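Local coordinates for putative diflavin flavoprotein A 3 (Synechocystis sp., PDB 6H0C) that probably transfers electrons from NADH to oxygen to form water, this chain being its flavodiiron core of a metallo-beta-lactamase-like and a flavodoxin-like domain, at residues Thr66-Arg70 / Leu71-Ser75; Gln112-Glu115 / Lys116-Asp120. All blocks are in the same frame, centred on the assembly; numbering follows the deposited sequence.

Interaction 1: Thr66-Arg70 / Leu71-Ser75; sequences TLIQR and LDLNS
The carbonyl O of Leu67 lies 3.0 Å from the N of Leu71 where the chain leaves the last turn of helix 60-70, and after an extended Leu71 it coils again into a short 3-10 segment at Leu73-Ser75. This turn brings three leucines and an isoleucine together. Leu67 and Leu71 run side by side in the same direction, with Leu67 CD1 4.2 Å from Leu71 CD2. The turn of the backbone, together with a Leu71 CG held opposite its backbone N (chi1 170°), sets the two branched ends next to each other. Leu73 comes in from beyond the turn: its CD1 meets Leu67 CD2 at 3.8 Å, while its CD2 lies across Ile68. The approach of Leu73 CD2 to Ile68 CG1, 3.2 Å, is tighter than normal carbon contact, and the fine detail there is doubtful.

Helix 60-70 links the neighbouring parallel strands 49-52 and 78-80 in a beta-alpha-beta unit of the metallo-beta-lactamase fold. Branched apolar residues suit the inner side: Leu67, on the helix, rests on Leu51, while from the loop after it Leu71 rests on Ile49 and Leu73 on Leu95 of helix 86-98.

The outer side is polar. Asp72 OD1 receives the backbone N of Asn74 at 2.7 Å on its anti side, 28° out of the carboxylate plane, forming an Asx turn. Asn74 ND2 donates to the same oxygen through the syn lone pair, at 2.9 Å. Two donors thus restrain the carboxylate's rotation. Ser75 N bonds to Asp72 O at 2.8 Å; Ser75 OG also donates to that oxygen, at a doubtfully short distance.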
loop_
_atom_site.group_PDB
_atom_site.type_symbol
_atom_site.label_atom_id
_atom_site.label_comp_id
_atom_site.label_asym_id
_atom_site.label_seq_id
_atom_site.Cartn_x
_atom_site.Cartn_y
_atom_site.Cartn_z
ATOM N N THR A 66 -0.077 -24.498 8.437
ATOM C CA THR A 66 0.056 -24.220 9.862
ATOM C C THR A 66 -1.286 -23.956 10.537
ATOM O O THR A 66 -1.577 -24.489 11.608
ATOM C CB THR A 66 0.963 -23.016 10.096
ATOM O OG1 THR A 66 2.289 -23.346 9.683
ATOM C CG2 THR A 66 0.975 -22.649 11.560
ATOM N N LEU A 67 -2.099 -23.125 9.903
ATOM C CA LEU A 67 -3.392 -22.749 10.457
ATOM C C LEU A 67 -4.277 -23.963 10.733
ATOM O O LEU A 67 -4.854 -24.083 11.810
ATOM C CB LEU A 67 -4.107 -21.785 9.511
ATOM C CG LEU A 67 -5.423 -21.203 10.024
ATOM C CD1 LEU A 67 -5.201 -20.506 11.370
ATOM C CD2 LEU A 67 -6.032 -20.245 8.991
ATOM N N ILE A 68 -4.366 -24.862 9.758
ATOM C CA ILE A 68 -5.206 -26.052 9.866
ATOM C C ILE A 68 -4.866 -26.921 11.079
ATOM O O ILE A 68 -5.695 -27.700 11.554
ATOM C CB ILE A 68 -5.094 -26.898 8.591
ATOM C CG1 ILE A 68 -5.695 -26.130 7.414
ATOM C CG2 ILE A 68 -5.805 -28.222 8.754
ATOM C CD1 ILE A 68 -5.387 -26.737 6.079
ATOM N N GLN A 69 -3.654 -26.776 11.595
ATOM C CA GLN A 69 -3.250 -27.553 12.752
ATOM C C GLN A 69 -3.715 -26.892 14.031
ATOM O O GLN A 69 -3.727 -27.514 15.088
ATOM C CB GLN A 69 -1.738 -27.742 12.756
ATOM C CG GLN A 69 -1.244 -28.495 11.526
ATOM C CD GLN A 69 0.242 -28.782 11.563
ATOM O OE1 GLN A 69 0.858 -28.796 12.629
ATOM N NE2 GLN A 69 0.828 -29.011 10.391
ATOM N N ARG A 70 -4.122 -25.632 13.926
ATOM C CA ARG A 70 -4.541 -24.857 15.089
ATOM C C ARG A 70 -6.042 -24.586 15.118
ATOM O O ARG A 70 -6.574 -24.136 16.133
ATOM C CB ARG A 70 -3.803 -23.518 15.128
ATOM C CG ARG A 70 -2.311 -23.631 15.264
ATOM C CD ARG A 70 -1.953 -24.324 16.561
ATOM N NE ARG A 70 -0.574 -24.047 16.950
ATOM C CZ ARG A 70 -0.226 -23.141 17.855
ATOM N NH1 ARG A 70 1.050 -22.953 18.145
ATOM N NH2 ARG A 70 -1.155 -22.427 18.474
ATOM N N LEU A 71 -6.719 -24.847 14.001
ATOM C CA LEU A 71 -8.102 -24.410 13.826
ATOM C C LEU A 71 -8.842 -25.215 12.769
ATOM O O LEU A 71 -8.344 -25.398 11.656
ATOM C CB LEU A 71 -8.145 -22.921 13.445
ATOM C CG LEU A 71 -9.480 -22.323 12.982
ATOM C CD1 LEU A 71 -10.440 -22.128 14.157
ATOM C CD2 LEU A 71 -9.270 -21.010 12.231
ATOM N N ASP A 72 -10.036 -25.684 13.117
ATOM C CA ASP A 72 -10.946 -26.254 12.132
ATOM C C ASP A 72 -11.489 -25.129 11.266
ATOM O O ASP A 72 -12.303 -24.327 11.726
ATOM C CB ASP A 72 -12.091 -27.003 12.817
ATOM C CG ASP A 72 -12.992 -27.731 11.835
ATOM O OD1 ASP A 72 -13.108 -27.309 10.664
ATOM O OD2 ASP A 72 -13.591 -28.744 12.244
ATOM N N LEU A 73 -11.051 -25.077 10.013
ATOM C CA LEU A 73 -11.440 -23.985 9.130
ATOM C C LEU A 73 -12.945 -23.950 8.904
ATOM O O LEU A 73 -13.486 -22.940 8.465
ATOM C CB LEU A 73 -10.712 -24.077 7.787
ATOM C CG LEU A 73 -9.271 -23.567 7.782
ATOM C CD1 LEU A 73 -9.179 -22.254 8.535
ATOM C CD2 LEU A 73 -8.364 -24.598 8.397
ATOM N N ASN A 74 -13.625 -25.047 9.211
ATOM C CA ASN A 74 -15.076 -25.070 9.097
ATOM C C ASN A 74 -15.729 -24.198 10.153
ATOM O O ASN A 74 -16.901 -23.862 10.035
ATOM C CB ASN A 74 -15.607 -26.498 9.204
ATOM C CG ASN A 74 -15.231 -27.340 8.015
ATOM O OD1 ASN A 74 -15.836 -27.232 6.950
ATOM N ND2 ASN A 74 -14.217 -28.181 8.181
ATOM N N SER A 75 -14.966 -23.834 11.183
ATOM C CA SER A 75 -15.485 -23.012 12.273
ATOM C C SER A 75 -15.149 -21.534 12.085
ATOM O O SER A 75 -15.550 -20.687 12.888
ATOM C CB SER A 75 -14.938 -23.495 13.613
ATOM O OG SER A 75 -13.527 -23.372 13.646
#

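Interaction 2: Gln112-Glu115 / Lys116-Asp120; sequences QNLE and KLLAD
Leu114 and Leu118, one helical turn apart at the end of helix 108-117, lie side by side and point the same way, with their CD1 atoms 4.0 Å apart. The bond beneath them, Leu118 N to Leu114 O, is short at 2.8 Å, its donor tilted 27° from the carbonyl plane. Leu114 is buried against Leu81 and Leu92, and Leu118 extends the apolar strip to Val123. These close-fitting leucines form the inner side of the contact, where helix 108-117, the helix of a beta-alpha-beta unit, faces helix 86-98 and adjoining loops.

Asn113 and Leu117 stand beside this strip. Leu117 N bonds to Asn113 O at 2.8 Å and almost straight (177°). Asn113 places CG opposite its own backbone N (chi1 -168°), and this swings the amide along the helix until OD1 touches Leu117 CG at 3.5 Å. The oxygen here meets a hydrocarbon branch, a van der Waals contact only; Leu117 also leans on Ala86 and Ala89.

On the solvent side the grip slackens. Lys116 curls back along the helix, bent at its last two torsions, and NZ reaches Gln112 O only weakly, at 3.4 Å; its backbone N makes a weak bond to the same oxygen. The chemistry is thus apolar contact and short backbone bonds within, and weak lysine bonds without; the long, flexible lysine is exposed, so its charge is probably largely hydrated.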
loop_
_atom_site.group_PDB
_atom_site.type_symbol
_atom_site.label_atom_id
_atom_site.label_comp_id
_atom_site.label_asym_id
_atom_site.label_seq_id
_atom_site.Cartn_x
_atom_site.Cartn_y
_atom_site.Cartn_z
ATOM N N GLN A 112 -15.082 -4.197 -4.424
ATOM C CA GLN A 112 -15.083 -4.020 -5.875
ATOM C C GLN A 112 -13.869 -4.691 -6.512
ATOM O O GLN A 112 -13.985 -5.375 -7.531
ATOM C CB GLN A 112 -15.111 -2.537 -6.227
ATOM C CG GLN A 112 -16.378 -1.842 -5.796
ATOM C CD GLN A 112 -16.245 -0.338 -5.779
ATOM O OE1 GLN A 112 -15.158 0.204 -5.967
ATOM N NE2 GLN A 112 -17.356 0.346 -5.544
ATOM N N ASN A 113 -12.706 -4.494 -5.895
ATOM C CA ASN A 113 -11.466 -5.122 -6.339
ATOM C C ASN A 113 -11.578 -6.655 -6.330
ATOM O O ASN A 113 -11.337 -7.330 -7.343
ATOM C CB ASN A 113 -10.311 -4.648 -5.445
ATOM C CG ASN A 113 -8.948 -5.009 -5.999
ATOM O OD1 ASN A 113 -8.828 -5.478 -7.136
ATOM N ND2 ASN A 113 -7.907 -4.779 -5.201
ATOM N N LEU A 114 -11.981 -7.185 -5.178
ATOM C CA LEU A 114 -12.084 -8.622 -4.952
ATOM C C LEU A 114 -13.056 -9.301 -5.919
ATOM O O LEU A 114 -12.834 -10.434 -6.343
ATOM C CB LEU A 114 -12.514 -8.877 -3.509
ATOM C CG LEU A 114 -12.233 -10.239 -2.882
ATOM C CD1 LEU A 114 -10.760 -10.567 -2.958
ATOM C CD2 LEU A 114 -12.713 -10.243 -1.439
ATOM N N GLU A 115 -14.134 -8.605 -6.266
ATOM C CA GLU A 115 -15.111 -9.149 -7.201
ATOM C C GLU A 115 -14.473 -9.358 -8.569
ATOM O O GLU A 115 -14.691 -10.377 -9.214
ATOM C CB GLU A 115 -16.340 -8.236 -7.298
ATOM C CG GLU A 115 -17.206 -8.241 -6.025
ATOM C CD GLU A 115 -18.345 -7.223 -6.049
ATOM O OE1 GLU A 115 -18.934 -6.976 -4.971
ATOM O OE2 GLU A 115 -18.648 -6.674 -7.135
ATOM N N LYS A 116 -13.660 -8.409 -9.008
ATOM C CA LYS A 116 -12.933 -8.604 -10.256
ATOM C C LYS A 116 -11.892 -9.706 -10.077
ATOM O O LYS A 116 -11.877 -10.661 -10.842
ATOM C CB LYS A 116 -12.279 -7.300 -10.727
ATOM C CG LYS A 116 -13.297 -6.214 -11.087
ATOM C CD LYS A 116 -12.656 -5.026 -11.795
ATOM C CE LYS A 116 -11.667 -4.291 -10.899
ATOM N NZ LYS A 116 -12.334 -3.511 -9.814
ATOM N N LEU A 117 -11.054 -9.590 -9.045
ATOM C CA LEU A 117 -9.975 -10.552 -8.792
ATOM C C LEU A 117 -10.434 -12.006 -8.710
ATOM O O LEU A 117 -9.720 -12.904 -9.140
ATOM C CB LEU A 117 -9.245 -10.200 -7.500
ATOM C CG LEU A 117 -8.407 -8.927 -7.532
ATOM C CD1 LEU A 117 -7.708 -8.694 -6.196
ATOM C CD2 LEU A 117 -7.399 -9.028 -8.655
ATOM N N LEU A 118 -11.611 -12.241 -8.146
ATOM C CA LEU A 118 -12.121 -13.601 -7.993
ATOM C C LEU A 118 -13.224 -13.908 -8.991
ATOM O O LEU A 118 -13.956 -14.892 -8.830
ATOM C CB LEU A 118 -12.650 -13.824 -6.578
ATOM C CG LEU A 118 -11.593 -13.905 -5.487
ATOM C CD1 LEU A 118 -12.270 -14.128 -4.155
ATOM C CD2 LEU A 118 -10.597 -15.017 -5.795
ATOM N N ALA A 119 -13.343 -13.056 -10.007
ATOM C CA ALA A 119 -14.401 -13.169 -11.012
ATOM C C ALA A 119 -14.556 -14.595 -11.546
ATOM O O ALA A 119 -15.660 -15.150 -11.550
ATOM C CB ALA A 119 -14.135 -12.211 -12.164
ATOM N N ASP A 120 -13.443 -15.182 -11.980
ATOM C CA ASP A 120 -13.464 -16.502 -12.601
ATOM C C ASP A 120 -13.168 -17.619 -11.613
ATOM O O ASP A 120 -13.121 -18.786 -11.990
ATOM C CB ASP A 120 -12.458 -16.572 -13.752
ATOM C CG ASP A 120 -12.889 -15.759 -14.950
ATOM O OD1 ASP A 120 -14.100 -15.469 -15.069
ATOM O OD2 ASP A 120 -12.013 -15.413 -15.774
#

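Overall arrangement
Both contacts are local, each at the C-terminal end of a helix in the metallo-beta-lactamase-like domain, and they share no atoms: their centres lie 25 Å apart. Interaction 1 closes helix 60-70 and is partly buried, against strand 49-52 and helix 86-98. Interaction 2 closes helix 108-117 and lies nearer the surface, yet its leucines reach the same helix 86-98, which thus borders both. Their chemistry differs. In 66-75 Leu67 and Leu73 are buried, Leu71 and Ile68 nearer the surface, and a carboxylate, an amide and a hydroxyl organise the turn outside. In 112-120 two short backbone bonds and a weak one accompany leucine packing; Asn113 meets a leucine through its amide, and the Lys116 side chain bonds only weakly.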